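Local coordinates for chitin oligosaccharide binding protein NagB2 (Paenibacillus sp. FPU-7, PDB 7EHU), which binds short chitin oligosaccharides such as N,N'-diacetylchitobiose and N,N',N''-triacetylchitotriose as an extracellular solute-binding protein, probably delivering them for uptake into the cell, at residues G146-F151 with N308-G313; L203-F208 with A383-F388; S165-W170 with G295-P300; V209-P214 with V232-K237. All coordinates share one frame; numbering follows the deposited sequence.

Contact 1. Residues G146-F151 with N308-G313. With NAG (2-acetamido-2-deoxy-beta-D-glucopyranose), chain B.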
loop_
_atom_site.group_PDB
_atom_site.type_symbol
_atom_site.label_atom_id
_atom_site.label_comp_id
_atom_site.label_asym_id
_atom_site.label_seq_id
_atom_site.Cartn_x
_atom_site.Cartn_y
_atom_site.Cartn_z
ATOM N N GLY A 146 7.546 5.819 0.403
ATOM C CA GLY A 146 7.641 4.646 -0.439
ATOM C C GLY A 146 7.078 3.419 0.273
ATOM O O GLY A 146 6.786 3.454 1.455
ATOM N N PHE A 147 6.926 2.324 -0.469
ATOM C CA PHE A 147 6.522 1.064 0.138
ATOM C C PHE A 147 7.166 -0.104 -0.591
ATOM O O PHE A 147 7.500 -0.023 -1.776
ATOM C CB PHE A 147 4.981 0.859 0.166
ATOM C CG PHE A 147 4.405 0.378 -1.146
ATOM C CD1 PHE A 147 4.171 1.263 -2.205
ATOM C CD2 PHE A 147 4.121 -0.955 -1.329
ATOM C CE1 PHE A 147 3.669 0.807 -3.404
ATOM C CE2 PHE A 147 3.612 -1.416 -2.544
ATOM C CZ PHE A 147 3.410 -0.542 -3.581
ATOM N N VAL A 148 7.321 -1.202 0.151
ATOM C CA VAL A 148 7.403 -2.537 -0.423
ATOM C C VAL A 148 6.410 -3.403 0.345
ATOM O O VAL A 148 5.998 -3.062 1.462
ATOM C CB VAL A 148 8.815 -3.159 -0.352
ATOM C CG1 VAL A 148 9.758 -2.437 -1.309
ATOM C CG2 VAL A 148 9.357 -3.184 1.059
ATOM N N GLU A 149 6.025 -4.541 -0.259
ATOM C CA GLU A 149 5.241 -5.573 0.408
ATOM C C GLU A 149 6.066 -6.843 0.472
ATOM O O GLU A 149 6.819 -7.137 -0.454
ATOM C CB GLU A 149 3.886 -5.812 -0.283
ATOM C CG GLU A 149 2.983 -4.583 -0.227
ATOM C CD GLU A 149 1.631 -4.746 -0.856
ATOM O OE1 GLU A 149 1.230 -5.893 -1.196
ATOM O OE2 GLU A 149 0.957 -3.690 -1.024
ATOM N N GLY A 150 5.913 -7.563 1.579
ATOM C CA GLY A 150 6.664 -8.779 1.816
ATOM C C GLY A 150 6.202 -9.413 3.109
ATOM O O GLY A 150 5.228 -8.971 3.712
ATOM N N PHE A 151 6.905 -10.469 3.526
ATOM C CA PHE A 151 6.558 -11.216 4.735
ATOM C C PHE A 151 7.342 -10.718 5.942
ATOM O O PHE A 151 8.553 -10.924 6.033
ATOM C CB PHE A 151 6.826 -12.709 4.564
ATOM C CG PHE A 151 5.839 -13.419 3.690
ATOM C CD1 PHE A 151 4.595 -13.798 4.166
ATOM C CD2 PHE A 151 6.163 -13.713 2.374
ATOM C CE1 PHE A 151 3.689 -14.462 3.349
ATOM C CE2 PHE A 151 5.271 -14.385 1.563
ATOM C CZ PHE A 151 4.038 -14.760 2.050
ATOM N N ASN A 308 12.667 -13.078 -7.972
ATOM C CA ASN A 308 13.513 -12.035 -7.394
ATOM C C ASN A 308 12.949 -10.635 -7.545
ATOM O O ASN A 308 13.687 -9.654 -7.457
ATOM C CB ASN A 308 14.946 -12.126 -7.900
ATOM C CG ASN A 308 15.544 -13.432 -7.551
ATOM O OD1 ASN A 308 15.695 -13.724 -6.368
ATOM N ND2 ASN A 308 15.889 -14.240 -8.546
ATOM N N LEU A 309 11.650 -10.522 -7.734
ATOM C CA LEU A 309 10.980 -9.233 -7.768
ATOM C C LEU A 309 10.358 -8.922 -6.411
ATOM O O LEU A 309 10.055 -9.815 -5.627
ATOM C CB LEU A 309 9.884 -9.241 -8.837
ATOM C CG LEU A 309 10.350 -9.561 -10.252
ATOM C CD1 LEU A 309 9.171 -9.525 -11.211
ATOM C CD2 LEU A 309 11.410 -8.586 -10.713
ATOM N N ILE A 310 10.159 -7.641 -6.142
ATOM C CA ILE A 310 9.481 -7.223 -4.922
ATOM C C ILE A 310 8.400 -6.212 -5.272
ATOM O O ILE A 310 8.626 -5.305 -6.072
ATOM C CB ILE A 310 10.462 -6.702 -3.850
ATOM C CG1 ILE A 310 9.773 -6.535 -2.492
ATOM C CG2 ILE A 310 11.132 -5.418 -4.309
ATOM C CD1 ILE A 310 10.742 -6.276 -1.351
ATOM N N ASN A 311 7.223 -6.379 -4.704
ATOM C CA ASN A 311 6.172 -5.389 -4.905
ATOM C C ASN A 311 6.568 -4.106 -4.185
ATOM O O ASN A 311 6.861 -4.141 -2.985
ATOM C CB ASN A 311 4.875 -5.955 -4.329
ATOM C CG ASN A 311 3.661 -5.027 -4.449
ATOM O OD1 ASN A 311 2.794 -5.065 -3.584
ATOM N ND2 ASN A 311 3.557 -4.251 -5.520
ATOM N N GLY A 312 6.592 -2.982 -4.899
ATOM C CA GLY A 312 6.908 -1.728 -4.240
ATOM C C GLY A 312 6.875 -0.574 -5.210
ATOM O O GLY A 312 6.738 -0.751 -6.425
ATOM N N GLY A 313 7.020 0.616 -4.648
ATOM C CA GLY A 313 6.977 1.842 -5.429
ATOM C C GLY A 313 6.674 3.027 -4.533
ATOM O O GLY A 313 6.786 2.943 -3.316
HETATM C C1 NAG B . -2.493 0.583 0.436
HETATM C C2 NAG B . -3.747 0.390 -0.381
HETATM C C3 NAG B . -3.547 -0.707 -1.427
HETATM C C4 NAG B . -2.313 -0.411 -2.272
HETATM C C5 NAG B . -1.098 -0.187 -1.377
HETATM C C6 NAG B . 0.146 0.215 -2.140
HETATM C C7 NAG B . -5.935 0.937 0.576
HETATM C C8 NAG B . -7.061 0.470 1.458
HETATM N N2 NAG B . -4.903 0.100 0.451
HETATM O O3 NAG B . -4.717 -0.771 -2.232
HETATM O O4 NAG B . -2.004 -1.489 -3.150
HETATM O O5 NAG B . -1.392 0.850 -0.428
HETATM O O6 NAG B . -0.043 1.425 -2.858
HETATM O O7 NAG B . -5.968 2.019 -0.011
#

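Contact 2. Residues L203-F208 with A383-F388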
loop_
_atom_site.group_PDB
_atom_site.type_symbol
_atom_site.label_atom_id
_atom_site.label_comp_id
_atom_site.label_asym_id
_atom_site.label_seq_id
_atom_site.Cartn_x
_atom_site.Cartn_y
_atom_site.Cartn_z
ATOM N N LEU A 203 -1.396 -10.306 -0.885
ATOM C CA LEU A 203 -0.829 -11.629 -1.070
ATOM C C LEU A 203 -1.141 -12.173 -2.449
ATOM O O LEU A 203 -0.265 -12.743 -3.108
ATOM C CB LEU A 203 -1.364 -12.548 0.022
ATOM C CG LEU A 203 -0.817 -13.971 0.026
ATOM C CD1 LEU A 203 0.707 -13.996 0.116
ATOM C CD2 LEU A 203 -1.430 -14.767 1.176
ATOM N N ALA A 204 -2.382 -12.002 -2.900
ATOM C CA ALA A 204 -2.759 -12.486 -4.221
ATOM C C ALA A 204 -1.903 -11.851 -5.302
ATOM O O ALA A 204 -1.482 -12.531 -6.244
ATOM C CB ALA A 204 -4.237 -12.202 -4.481
ATOM N N ASN A 205 -1.646 -10.545 -5.188
ATOM C CA ASN A 205 -0.885 -9.833 -6.212
ATOM C C ASN A 205 0.544 -10.332 -6.293
ATOM O O ASN A 205 1.031 -10.631 -7.393
ATOM C CB ASN A 205 -1.277 -8.340 -6.156
ATOM C CG ASN A 205 -0.515 -7.373 -7.065
ATOM O OD1 ASN A 205 -0.267 -6.216 -6.708
ATOM N ND2 ASN A 205 0.061 -7.903 -8.142
ATOM N N SER A 206 1.196 -10.552 -5.155
ATOM C CA SER A 206 2.537 -11.122 -5.225
ATOM C C SER A 206 2.525 -12.559 -5.728
ATOM O O SER A 206 3.470 -12.967 -6.405
ATOM C CB SER A 206 3.295 -10.957 -3.911
ATOM O OG SER A 206 3.784 -9.634 -3.781
ATOM N N LEU A 207 1.464 -13.322 -5.433
ATOM C CA LEU A 207 1.342 -14.673 -5.968
ATOM C C LEU A 207 1.250 -14.672 -7.484
ATOM O O LEU A 207 1.983 -15.403 -8.151
ATOM C CB LEU A 207 0.138 -15.386 -5.371
ATOM C CG LEU A 207 0.457 -16.225 -4.141
ATOM C CD1 LEU A 207 -0.829 -16.561 -3.384
ATOM C CD2 LEU A 207 1.174 -17.492 -4.542
ATOM N N PHE A 208 0.339 -13.871 -8.057
ATOM C CA PHE A 208 0.153 -13.955 -9.507
ATOM C C PHE A 208 1.283 -13.289 -10.283
ATOM O O PHE A 208 1.524 -13.666 -11.431
ATOM C CB PHE A 208 -1.266 -13.612 -10.004
ATOM C CG PHE A 208 -1.723 -12.175 -9.843
ATOM C CD1 PHE A 208 -1.194 -11.144 -10.608
ATOM C CD2 PHE A 208 -2.800 -11.878 -9.013
ATOM C CE1 PHE A 208 -1.701 -9.848 -10.486
ATOM C CE2 PHE A 208 -3.284 -10.593 -8.899
ATOM C CZ PHE A 208 -2.735 -9.593 -9.629
ATOM N N ALA A 383 14.244 -6.226 -9.277
ATOM C CA ALA A 383 13.455 -5.049 -9.611
ATOM C C ALA A 383 12.202 -5.057 -8.750
ATOM O O ALA A 383 11.867 -6.059 -8.113
ATOM C CB ALA A 383 13.061 -5.048 -11.090
ATOM N N ALA A 384 11.503 -3.930 -8.756
ATOM C CA ALA A 384 10.193 -3.821 -8.125
ATOM C C ALA A 384 9.091 -3.821 -9.180
ATOM O O ALA A 384 9.327 -3.536 -10.360
ATOM C CB ALA A 384 10.092 -2.545 -7.286
ATOM N N PHE A 385 7.876 -4.143 -8.741
ATOM C CA PHE A 385 6.692 -4.006 -9.561
ATOM C C PHE A 385 5.621 -3.278 -8.755
ATOM O O PHE A 385 5.509 -3.479 -7.536
ATOM C CB PHE A 385 6.151 -5.359 -10.060
ATOM C CG PHE A 385 5.789 -6.340 -8.981
ATOM C CD1 PHE A 385 6.746 -7.215 -8.477
ATOM C CD2 PHE A 385 4.487 -6.421 -8.503
ATOM C CE1 PHE A 385 6.398 -8.149 -7.522
ATOM C CE2 PHE A 385 4.149 -7.346 -7.549
ATOM C CZ PHE A 385 5.099 -8.209 -7.062
ATOM N N PRO A 386 4.830 -2.428 -9.392
ATOM C CA PRO A 386 3.791 -1.693 -8.664
ATOM C C PRO A 386 2.651 -2.611 -8.256
ATOM O O PRO A 386 2.497 -3.730 -8.751
ATOM C CB PRO A 386 3.319 -0.664 -9.698
ATOM C CG PRO A 386 3.512 -1.365 -11.003
ATOM C CD PRO A 386 4.791 -2.160 -10.839
ATOM N N ALA A 387 1.842 -2.128 -7.321
ATOM C CA ALA A 387 0.618 -2.836 -6.974
ATOM C C ALA A 387 -0.335 -2.845 -8.163
ATOM O O ALA A 387 -0.413 -1.883 -8.939
ATOM C CB ALA A 387 -0.063 -2.196 -5.776
ATOM N N PHE A 388 -1.075 -3.950 -8.307
ATOM C CA PHE A 388 -1.972 -4.095 -9.448
ATOM C C PHE A 388 -3.002 -2.963 -9.515
ATOM O O PHE A 388 -3.471 -2.625 -10.611
ATOM C CB PHE A 388 -2.679 -5.460 -9.429
ATOM C CG PHE A 388 -3.873 -5.486 -8.528
ATOM C CD1 PHE A 388 -3.724 -5.530 -7.156
ATOM C CD2 PHE A 388 -5.144 -5.400 -9.054
ATOM C CE1 PHE A 388 -4.830 -5.483 -6.336
ATOM C CE2 PHE A 388 -6.247 -5.355 -8.234
ATOM C CZ PHE A 388 -6.085 -5.407 -6.871
#

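Contact 3. Residues S165-W170 with G295-P300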
loop_
_atom_site.group_PDB
_atom_site.type_symbol
_atom_site.label_atom_id
_atom_site.label_comp_id
_atom_site.label_asym_id
_atom_site.label_seq_id
_atom_site.Cartn_x
_atom_site.Cartn_y
_atom_site.Cartn_z
ATOM N N SER A 165 16.058 -20.479 8.941
ATOM C CA SER A 165 16.372 -19.443 7.962
ATOM C C SER A 165 15.087 -19.019 7.257
ATOM O O SER A 165 14.120 -19.772 7.190
ATOM C CB SER A 165 17.384 -19.926 6.905
ATOM O OG SER A 165 16.897 -21.056 6.197
ATOM N N ALA A 166 15.091 -17.821 6.704
ATOM C CA ALA A 166 13.922 -17.339 5.972
ATOM C C ALA A 166 13.857 -18.038 4.615
ATOM O O ALA A 166 14.884 -18.195 3.956
ATOM C CB ALA A 166 14.029 -15.829 5.772
ATOM N N PRO A 167 12.676 -18.482 4.176
ATOM C CA PRO A 167 12.607 -19.244 2.918
ATOM C C PRO A 167 12.902 -18.358 1.723
ATOM O O PRO A 167 12.379 -17.249 1.632
ATOM C CB PRO A 167 11.167 -19.770 2.894
ATOM C CG PRO A 167 10.419 -18.906 3.809
ATOM C CD PRO A 167 11.377 -18.443 4.863
ATOM N N LYS A 168 13.751 -18.853 0.810
ATOM C CA LYS A 168 14.076 -18.131 -0.413
ATOM C C LYS A 168 13.292 -18.633 -1.617
ATOM O O LYS A 168 13.121 -17.890 -2.594
ATOM C CB LYS A 168 15.556 -18.298 -0.752
ATOM C CG LYS A 168 16.487 -17.700 0.253
ATOM C CD LYS A 168 17.912 -17.883 -0.237
ATOM C CE LYS A 168 18.942 -17.762 0.838
ATOM N NZ LYS A 168 18.597 -18.686 1.951
ATOM N N THR A 169 12.841 -19.883 -1.583
ATOM C CA THR A 169 12.137 -20.503 -2.694
ATOM C C THR A 169 10.769 -20.983 -2.222
ATOM O O THR A 169 10.512 -21.120 -1.022
ATOM C CB THR A 169 12.892 -21.722 -3.220
ATOM O OG1 THR A 169 12.819 -22.742 -2.217
ATOM C CG2 THR A 169 14.354 -21.379 -3.573
ATOM N N TRP A 170 9.882 -21.217 -3.190
ATOM C CA TRP A 170 8.537 -21.674 -2.871
ATOM C C TRP A 170 8.578 -22.996 -2.118
ATOM O O TRP A 170 7.803 -23.206 -1.178
ATOM C CB TRP A 170 7.703 -21.793 -4.153
ATOM C CG TRP A 170 6.290 -22.224 -3.894
ATOM C CD1 TRP A 170 5.761 -23.479 -4.056
ATOM C CD2 TRP A 170 5.232 -21.407 -3.375
ATOM N NE1 TRP A 170 4.436 -23.484 -3.679
ATOM C CE2 TRP A 170 4.088 -22.227 -3.255
ATOM C CE3 TRP A 170 5.142 -20.064 -2.995
ATOM C CZ2 TRP A 170 2.871 -21.743 -2.787
ATOM C CZ3 TRP A 170 3.925 -19.583 -2.534
ATOM C CH2 TRP A 170 2.813 -20.427 -2.423
ATOM N N GLY A 295 11.674 -10.759 11.799
ATOM C CA GLY A 295 12.484 -10.647 10.606
ATOM C C GLY A 295 11.600 -10.376 9.408
ATOM O O GLY A 295 10.389 -10.119 9.540
ATOM N N TYR A 296 12.181 -10.477 8.214
ATOM C CA TYR A 296 11.459 -10.136 7.000
ATOM C C TYR A 296 12.048 -10.907 5.836
ATOM O O TYR A 296 13.263 -11.099 5.778
ATOM C CB TYR A 296 11.607 -8.648 6.729
ATOM C CG TYR A 296 10.780 -8.086 5.609
ATOM C CD1 TYR A 296 9.486 -7.637 5.832
ATOM C CD2 TYR A 296 11.308 -7.943 4.326
ATOM C CE1 TYR A 296 8.751 -7.063 4.828
ATOM C CE2 TYR A 296 10.580 -7.368 3.314
ATOM C CZ TYR A 296 9.296 -6.934 3.570
ATOM O OH TYR A 296 8.596 -6.316 2.557
ATOM N N PHE A 297 11.192 -11.303 4.893
ATOM C CA PHE A 297 11.663 -11.845 3.628
ATOM C C PHE A 297 10.712 -11.448 2.508
ATOM O O PHE A 297 9.492 -11.376 2.700
ATOM C CB PHE A 297 11.905 -13.369 3.654
ATOM C CG PHE A 297 10.732 -14.211 4.085
ATOM C CD1 PHE A 297 10.509 -14.490 5.424
ATOM C CD2 PHE A 297 9.879 -14.783 3.126
ATOM C CE1 PHE A 297 9.450 -15.309 5.820
ATOM C CE2 PHE A 297 8.809 -15.596 3.519
ATOM C CZ PHE A 297 8.604 -15.859 4.874
ATOM N N ARG A 298 11.290 -11.191 1.339
ATOM C CA ARG A 298 10.471 -10.920 0.181
ATOM C C ARG A 298 9.804 -12.211 -0.288
ATOM O O ARG A 298 10.178 -13.322 0.086
ATOM C CB ARG A 298 11.287 -10.259 -0.920
ATOM C CG ARG A 298 12.170 -11.152 -1.716
ATOM C CD ARG A 298 12.627 -10.437 -3.018
ATOM N NE ARG A 298 13.733 -11.155 -3.620
ATOM C CZ ARG A 298 15.019 -10.951 -3.351
ATOM N NH1 ARG A 298 15.409 -10.009 -2.506
ATOM N NH2 ARG A 298 15.920 -11.696 -3.956
ATOM N N PHE A 299 8.753 -12.042 -1.064
ATOM C CA PHE A 299 7.993 -13.177 -1.553
ATOM C C PHE A 299 8.948 -14.196 -2.185
ATOM O O PHE A 299 9.815 -13.812 -2.973
ATOM C CB PHE A 299 6.941 -12.712 -2.570
ATOM C CG PHE A 299 5.939 -13.786 -2.877
ATOM C CD1 PHE A 299 6.192 -14.731 -3.867
ATOM C CD2 PHE A 299 4.776 -13.904 -2.133
ATOM C CE1 PHE A 299 5.306 -15.757 -4.106
ATOM C CE2 PHE A 299 3.902 -14.937 -2.372
ATOM C CZ PHE A 299 4.169 -15.856 -3.360
ATOM N N PRO A 300 8.829 -15.481 -1.860
ATOM C CA PRO A 300 9.811 -16.468 -2.338
ATOM C C PRO A 300 9.670 -16.799 -3.821
ATOM O O PRO A 300 8.624 -16.618 -4.440
ATOM C CB PRO A 300 9.499 -17.706 -1.493
ATOM C CG PRO A 300 8.026 -17.561 -1.161
ATOM C CD PRO A 300 7.830 -16.082 -0.955
HETATM O O HOH W 1 12.268 -15.052 0.030
#

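Contact 4. Residues V209-P214 with V232-K237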
loop_
_atom_site.group_PDB
_atom_site.type_symbol
_atom_site.label_atom_id
_atom_site.label_comp_id
_atom_site.label_asym_id
_atom_site.label_seq_id
_atom_site.Cartn_x
_atom_site.Cartn_y
_atom_site.Cartn_z
ATOM N N VAL A 209 2.001 -12.339 -9.685
ATOM C CA VAL A 209 3.212 -11.856 -10.333
ATOM C C VAL A 209 4.299 -12.919 -10.242
ATOM O O VAL A 209 5.055 -13.134 -11.196
ATOM C CB VAL A 209 3.630 -10.480 -9.773
ATOM C CG1 VAL A 209 5.038 -10.094 -10.249
ATOM C CG2 VAL A 209 2.592 -9.405 -10.148
ATOM N N ALA A 210 4.371 -13.630 -9.112
ATOM C CA ALA A 210 5.349 -14.707 -8.986
ATOM C C ALA A 210 5.089 -15.824 -9.986
ATOM O O ALA A 210 6.038 -16.445 -10.478
ATOM C CB ALA A 210 5.350 -15.283 -7.567
ATOM N N THR A 211 3.819 -16.111 -10.292
ATOM C CA THR A 211 3.510 -17.202 -11.213
ATOM C C THR A 211 3.502 -16.768 -12.672
ATOM O O THR A 211 3.882 -17.559 -13.534
ATOM C CB THR A 211 2.161 -17.846 -10.878
ATOM O OG1 THR A 211 1.142 -16.849 -10.890
ATOM C CG2 THR A 211 2.188 -18.543 -9.537
ATOM N N ALA A 212 3.069 -15.543 -12.978
ATOM C CA ALA A 212 2.873 -15.116 -14.356
ATOM C C ALA A 212 3.891 -14.085 -14.822
ATOM O O ALA A 212 4.022 -13.876 -16.030
ATOM C CB ALA A 212 1.469 -14.525 -14.527
ATOM N N GLY A 213 4.609 -13.442 -13.902
ATOM C CA GLY A 213 5.495 -12.363 -14.253
ATOM C C GLY A 213 4.819 -11.010 -14.198
ATOM O O GLY A 213 3.590 -10.907 -14.237
ATOM N N PRO A 214 5.618 -9.939 -14.119
ATOM C CA PRO A 214 5.029 -8.591 -13.974
ATOM C C PRO A 214 4.305 -8.093 -15.210
ATOM O O PRO A 214 3.462 -7.200 -15.099
ATOM C CB PRO A 214 6.242 -7.709 -13.649
ATOM C CG PRO A 214 7.398 -8.435 -14.292
ATOM C CD PRO A 214 7.092 -9.908 -14.142
ATOM N N VAL A 232 -1.695 -16.855 -14.587
ATOM C CA VAL A 232 -2.399 -16.024 -13.609
ATOM C C VAL A 232 -3.300 -16.905 -12.747
ATOM O O VAL A 232 -3.306 -16.803 -11.510
ATOM C CB VAL A 232 -3.194 -14.901 -14.305
ATOM C CG1 VAL A 232 -4.024 -14.114 -13.282
ATOM C CG2 VAL A 232 -2.259 -13.963 -15.067
ATOM N N LEU A 233 -4.071 -17.789 -13.395
ATOM C CA LEU A 233 -4.904 -18.740 -12.670
ATOM C C LEU A 233 -4.080 -19.532 -11.662
ATOM O O LEU A 233 -4.532 -19.769 -10.537
ATOM C CB LEU A 233 -5.608 -19.672 -13.666
ATOM C CG LEU A 233 -6.332 -20.868 -13.057
ATOM C CD1 LEU A 233 -7.465 -20.427 -12.136
ATOM C CD2 LEU A 233 -6.850 -21.789 -14.153
ATOM N N ASP A 234 -2.843 -19.898 -12.027
ATOM C CA ASP A 234 -1.981 -20.647 -11.118
ATOM C C ASP A 234 -1.802 -19.900 -9.795
ATOM O O ASP A 234 -1.851 -20.508 -8.720
ATOM C CB ASP A 234 -0.628 -20.915 -11.792
ATOM C CG ASP A 234 0.326 -21.720 -10.918
ATOM O OD1 ASP A 234 1.545 -21.648 -11.138
ATOM O OD2 ASP A 234 -0.146 -22.483 -10.057
ATOM N N GLY A 235 -1.627 -18.576 -9.852
ATOM C CA GLY A 235 -1.488 -17.802 -8.626
ATOM C C GLY A 235 -2.707 -17.902 -7.728
ATOM O O GLY A 235 -2.581 -18.004 -6.503
ATOM N N PHE A 236 -3.903 -17.878 -8.320
ATOM C CA PHE A 236 -5.121 -17.981 -7.527
ATOM C C PHE A 236 -5.331 -19.391 -7.022
ATOM O O PHE A 236 -5.865 -19.572 -5.924
ATOM C CB PHE A 236 -6.314 -17.469 -8.320
ATOM C CG PHE A 236 -6.294 -15.986 -8.489
ATOM C CD1 PHE A 236 -6.612 -15.150 -7.432
ATOM C CD2 PHE A 236 -5.889 -15.416 -9.677
ATOM C CE1 PHE A 236 -6.562 -13.766 -7.574
ATOM C CE2 PHE A 236 -5.845 -14.039 -9.814
ATOM C CZ PHE A 236 -6.178 -13.215 -8.757
ATOM N N LYS A 237 -4.901 -20.395 -7.794
ATOM C CA LYS A 237 -4.895 -21.760 -7.281
ATOM C C LYS A 237 -4.017 -21.883 -6.044
ATOM O O LYS A 237 -4.398 -22.539 -5.070
ATOM C CB LYS A 237 -4.473 -22.758 -8.363
ATOM C CG LYS A 237 -5.541 -22.909 -9.450
ATOM C CD LYS A 237 -5.254 -23.986 -10.490
ATOM C CE LYS A 237 -4.759 -25.224 -9.773
ATOM N NZ LYS A 237 -4.525 -26.479 -10.488
#

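Contact 1. Residues G146-F151 with N308-G313
Phe147 and Gly313 exchange two backbone hydrogen bonds, Phe147 N to Gly313 O at 2.9 Å and Gly313 N to Phe147 O at 3.0 Å. A third runs from Glu149 N to Asn311 O. The pair between them, Val148 and Gly312, is non-hydrogen-bonded, and its CA atoms come within 3.9 Å. A side chain on Gly312 would collide with Phe147 O and Val148 CG1, which accounts for the glycine.

Strands 138-154 and 309-320 thus run antiparallel in a sheet of the solute-binding protein fold, and one of its faces turns a ring to the sugar. The Phe147 ring has Gly312 CA over one face as a CH-pi contact, 3.9 Å from the ring centroid. The opposite face receives the sugar: C6 of NAG lies toward the rim, 3.6 Å from Phe147 CZ. An aromatic residue suits this place because it offers a flat apolar surface to each.

Two polar side chains, Glu149 and Asn311, lie side by side and point the same way. Asn311 OD1 stands 3.0 Å from Glu149 OE1, with amide and carboxylate planes 81° apart. Two acceptors so close would be expected to make protonation of the carboxylate easier. The amide is oriented by Asn311 ND2, which donates to Phe385 O.

On the face bearing Val148, apolar packing takes over, with Ile310 CD1 3.8 Å from Val148 CB.

Contact 2. Residues L203-F208 with A383-F388
Asn205 reaches from its helix to the backbone of Phe388, whose N donates to Asn205 OD1 over 2.9 Å at an N-H...O angle of 158°. The donor stands above the amide plane, 45° out of it. Asn205 CG lies anti to the backbone N, and the amide it carries meets Phe388 through this bond. Asparagine suits the site because it can accept and donate at once: its ND2 makes a weak hydrogen bond to Gln217 OE1.

The same oxygen also touches C-H groups. Asn205 OD1 lies in the plane of the Phe388 ring, at its edge, 3.6 Å from CD1, and the amide and ring planes are 78° apart. Ala387 CA comes within 3.5 Å of Asn205 OD1.

Rings complete the contact. The Phe208 and Phe388 side chains cross at about a right angle, and Phe208 CZ packs 4.1 Å from Phe388 CB. Ser206, small enough to admit a neighbouring ring, sets its OG at the edge of Phe385, 3.8 Å from CZ.

Helix 197-212 therefore packs against the loop that follows strand 383-385. Ala387 of that loop touches a bound NAG, so the helix probably acts from the second shell of the sugar pocket of this solute-binding protein.

Contact 3. Residues S165-W170 with G295-P300
Pro167 lies over one face of the Phe297 ring, the two side chains crossing at about a right angle. Its CD is 3.8 Å from the ring centroid and only 14° off the normal, a CH-pi contact, while CG approaches CE2 and CZ. A rigid proline suits this place, since the C-H bonds of a carbon next to the ring nitrogen are slightly polarised and pack well on an aromatic face. Phe297 CG falls between the backbone N and the carbonyl carbon (chi1 55°), and the ring so begun has Pro167 over one face. Ala166 CB meets the same ring obliquely, 3.8 Å from CD1. An alanine in place of Phe297 would probably open a gap beside Pro167 CD and CG, which would lose the aromatic face they pack on.

A second cluster forms farther along. Trp170 and Phe299 cross obliquely, with CZ3 of the indole 3.8 Å from Phe299 CZ. Beside them Pro300 CB presses against the backbone at Thr169 C, 3.6 Å away, and its CG lies near Trp170 CE3.

To one side of these apolar contacts a water donates to Pro167 O and to Arg298 O, each at 2.7 Å, joining the two backbones without a direct hydrogen bond.

The loop 165-170 leads into helix 170-182, with Thr169 as N-cap bonded through OG1 to Glu172 N. Phe297 packs on Phe151 of strand 138-154, Phe299 on Leu207 of helix 197-212, and Trp170 makes a cation-pi contact with Arg238 of helix 230-244.

Contact 4. Residues V209-P214 with V232-K237
Thr211 OG1 nestles against the backbone of Gly235, 3.6 Å from its CA, and has several carbonyl oxygens around it. Leu207 O in its own helix and Ala231 O in the neighbouring one are both hydrogen-bonding partners, and Phe208 O is a weak one; the single hydroxyl proton can serve only one of them at a time or be shared. OG1 lies between the backbone N and the carbonyl carbon (chi1 56°), which points the oxygen toward the neighbouring helix as well as its own. A valine in place of Thr211 would probably cost Ala231 O its link to this helix and set an apolar methyl among the carbonyls.

Gly235 suits the crossing because a CB there would stand a tight 3.1 Å from Thr211 OG1; without one, the CA atoms of Thr211 and Gly235 approach to 5.7 Å.

The methyl Thr211 CG2 makes a van der Waals contact with the carboxylate, 3.6 Å from Asp234 OD1, while Asp234 OD2 forms a salt bridge to Arg238 NE. The apolar part is Ala212 CB against Val232 CG2 at 3.8 Å, the methyl of alanine on one methyl of the branched valine.

The contact is a close helix-helix packing at small residues, the C-terminal turn of helix 197-212 resting on the early turns of helix 230-244.

In the fold
Contacts 1 and 2 lie nearest the sugar, Phe147 and Ala387 both belonging to its pocket, and their centres are 8 Å apart. Strand 309-320 joins them: Gly312 N lies 2.9 Å from Phe385 O, a probable hydrogen bond. Contact 4 shares helix 197-212 with contact 2, 9 Å between centres, where Phe385 CE1 meets Val209 CG1 at 3.6 Å. Contact 3 sits farther back, 13 Å from contact 1 between centres, yet continues the same sheet through a probable bond from Phe151 N to Phe297 O. Phe299 CE1 of contact 3 is 3.5 Å from Ala210 CB of contact 4, so helix 197-212 carries part of contacts 2 and 4 and is touched by contact 3.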